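Exodeoxyribonuclease III (Neisseria meningitidis, PDB 2JC4) probably removes nucleotides from the 3' ends of double-stranded DNA in repair, as a metal-dependent exonuclease of the AP endonuclease/ExoIII family. Local coordinates at residues A[4-9]-A[243-248]. Sequence-based numbering, arbitrary orientation.
Sequences TTWNVN and RPSDHA. With MG (magnesium ion), chain B.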
loop_
_atom_site.group_PDB
_atom_site.type_symbol
_atom_site.label_atom_id
_atom_site.label_comp_id
_atom_site.label_asym_id
_atom_site.label_seq_id
_atom_site.Cartn_x
_atom_site.Cartn_y
_atom_site.Cartn_z
ATOM N N THR A 4 -5.434 -6.348 -4.365
ATOM C CA THR A 4 -4.097 -5.910 -4.817
ATOM C C THR A 4 -3.831 -4.459 -4.378
ATOM O O THR A 4 -4.737 -3.618 -4.421
ATOM C CB THR A 4 -4.027 -6.051 -6.345
ATOM O OG1 THR A 4 -4.256 -7.438 -6.680
ATOM C CG2 THR A 4 -2.660 -5.537 -6.947
ATOM N N THR A 5 -2.591 -4.185 -3.949
ATOM C CA THR A 5 -2.119 -2.827 -3.678
ATOM C C THR A 5 -0.951 -2.520 -4.646
ATOM O O THR A 5 -0.126 -3.393 -4.924
ATOM C CB THR A 5 -1.673 -2.660 -2.185
ATOM O OG1 THR A 5 -1.157 -1.335 -1.977
ATOM C CG2 THR A 5 -0.593 -3.705 -1.763
ATOM N N TRP A 6 -0.907 -1.301 -5.177
ATOM C CA TRP A 6 0.144 -0.964 -6.123
ATOM C C TRP A 6 0.470 0.502 -6.074
ATOM O O TRP A 6 -0.402 1.353 -6.293
ATOM C CB TRP A 6 -0.260 -1.383 -7.561
ATOM C CG TRP A 6 0.902 -1.307 -8.563
ATOM C CD1 TRP A 6 2.235 -1.297 -8.274
ATOM C CD2 TRP A 6 0.795 -1.247 -9.983
ATOM N NE1 TRP A 6 2.974 -1.212 -9.441
ATOM C CE2 TRP A 6 2.111 -1.175 -10.506
ATOM C CE3 TRP A 6 -0.285 -1.255 -10.869
ATOM C CZ2 TRP A 6 2.371 -1.114 -11.893
ATOM C CZ3 TRP A 6 -0.033 -1.185 -12.234
ATOM C CH2 TRP A 6 1.277 -1.116 -12.741
ATOM N N ASN A 7 1.736 0.811 -5.782
ATOM C CA ASN A 7 2.243 2.177 -5.878
ATOM C C ASN A 7 2.687 2.336 -7.334
ATOM O O ASN A 7 3.657 1.702 -7.780
ATOM C CB ASN A 7 3.421 2.381 -4.888
ATOM C CG ASN A 7 4.025 3.757 -4.977
ATOM O OD1 ASN A 7 4.066 4.362 -6.056
ATOM N ND2 ASN A 7 4.514 4.266 -3.848
ATOM N N VAL A 8 1.918 3.117 -8.086
ATOM C CA VAL A 8 2.067 3.203 -9.541
ATOM C C VAL A 8 3.051 4.281 -9.978
ATOM O O VAL A 8 3.318 4.395 -11.171
ATOM C CB VAL A 8 0.700 3.489 -10.251
ATOM C CG1 VAL A 8 -0.225 2.302 -10.155
ATOM C CG2 VAL A 8 0.010 4.763 -9.688
ATOM N N ASN A 9 3.545 5.094 -9.034
ATOM C CA ASN A 9 4.543 6.136 -9.365
ATOM C C ASN A 9 4.089 7.038 -10.532
ATOM O O ASN A 9 4.805 7.191 -11.547
ATOM C CB ASN A 9 5.907 5.491 -9.703
ATOM C CG ASN A 9 6.999 6.515 -9.870
ATOM O OD1 ASN A 9 6.951 7.554 -9.244
ATOM N ND2 ASN A 9 7.993 6.221 -10.709
ATOM N N ARG A 243 9.010 0.312 -19.071
ATOM C CA ARG A 243 8.567 1.482 -18.327
ATOM C C ARG A 243 7.726 1.096 -17.080
ATOM O O ARG A 243 6.565 1.478 -16.982
ATOM C CB ARG A 243 7.764 2.421 -19.249
ATOM N N PRO A 244 8.307 0.311 -16.151
ATOM C CA PRO A 244 7.527 -0.141 -15.003
ATOM C C PRO A 244 7.448 0.917 -13.889
ATOM O O PRO A 244 8.250 1.859 -13.858
ATOM C CB PRO A 244 8.326 -1.359 -14.517
ATOM C CG PRO A 244 9.729 -0.995 -14.810
ATOM C CD PRO A 244 9.694 -0.199 -16.099
ATOM N N SER A 245 6.497 0.765 -12.965
ATOM C CA SER A 245 6.622 1.447 -11.688
ATOM C C SER A 245 7.854 0.859 -10.968
ATOM O O SER A 245 8.223 -0.318 -11.203
ATOM C CB SER A 245 5.364 1.269 -10.864
ATOM O OG SER A 245 5.582 1.783 -9.564
ATOM N N ASP A 246 8.481 1.644 -10.079
ATOM C CA ASP A 246 9.552 1.078 -9.238
ATOM C C ASP A 246 8.999 0.090 -8.186
ATOM O O ASP A 246 9.737 -0.743 -7.687
ATOM C CB ASP A 246 10.455 2.174 -8.620
ATOM C CG ASP A 246 9.665 3.260 -7.867
ATOM O OD1 ASP A 246 8.419 3.318 -7.952
ATOM O OD2 ASP A 246 10.326 4.072 -7.184
ATOM N N HIS A 247 7.718 0.176 -7.862
ATOM C CA HIS A 247 7.084 -0.828 -6.954
ATOM C C HIS A 247 6.321 -1.855 -7.781
ATOM O O HIS A 247 5.734 -1.517 -8.807
ATOM C CB HIS A 247 6.053 -0.178 -6.009
ATOM C CG HIS A 247 6.625 0.815 -5.034
ATOM N ND1 HIS A 247 6.650 0.583 -3.678
ATOM C CD2 HIS A 247 7.120 2.066 -5.209
ATOM C CE1 HIS A 247 7.190 1.624 -3.061
ATOM N NE2 HIS A 247 7.474 2.543 -3.968
ATOM N N ALA A 248 6.265 -3.088 -7.269
ATOM C CA ALA A 248 5.474 -4.168 -7.837
ATOM C C ALA A 248 4.137 -4.242 -7.098
ATOM O O ALA A 248 4.092 -3.957 -5.888
ATOM C CB ALA A 248 6.226 -5.516 -7.649
HETATM MG MG MG B . 7.664 7.391 -6.832
HETATM O O HOH W 1 3.214 -1.547 -4.911
HETATM O O HOH W 2 6.947 5.287 -6.638
HETATM O O HOH W 3 9.708 6.772 -7.402
HETATM O O HOH W 4 8.112 7.106 -4.704
HETATM O O HOH W 5 8.123 9.537 -6.691
#
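The amide of Asn7 lies flat on the imidazole of His247, the two planes only 6° apart, with CB of Asn7 3.8 Å from the ring centroid and ND2 over the same face, offset toward the rim. ND2 comes close to NE2 of His247, but the angle is too poor for a hydrogen bond; it donates instead to Asp146 and Glu34, while ND1 of His247 pairs with Asp217. Both stacked groups are thus tethered by carboxylates beyond the contact.

Beside this stack the packing is tight and buried. The hydroxyl of Ser245, anti to its backbone N (chi1 172°), reaches across to donate to the carbonyl O of Asn7 over a short 2.6 Å from OG, and also accepts from the backbone N of His247 in an ST turn. One small side chain therefore bridges the strand end and shapes its own loop. The indole of Trp6 adds a second clasp: NE1 donates to His247 O at 2.8 Å, the acceptor lying almost in the ring plane although the donor stands well above the carbonyl plane. A water bridges Asn7 N and Ala248 O.

Toward the magnesium ion the contact loosens and water takes over. Asn9 and Asp246 meet through little more than CB of Asn9 and OD1 of Asp246, 3.8 Å apart. OD1 of Asn9 binds the metal at 2.5 Å and accepts from Lys36; Glu34 OE1 is a further ligand. A metal-bound water donates to OD2 of Asp246 over 2.8 Å, and a second lies near both OD1 of Asp246 and OD1 of Asn7, where it cannot serve every acceptor in reach. An Asx turn, Asn9 N to Asn7 OD1, holds the strand end in shape. Such a meeting of the first strand's end with the Ser-Asp-His loop before the last strand is characteristic of the metal-binding active site of the DNase I-like fold, where His247 is the probable proton acceptor.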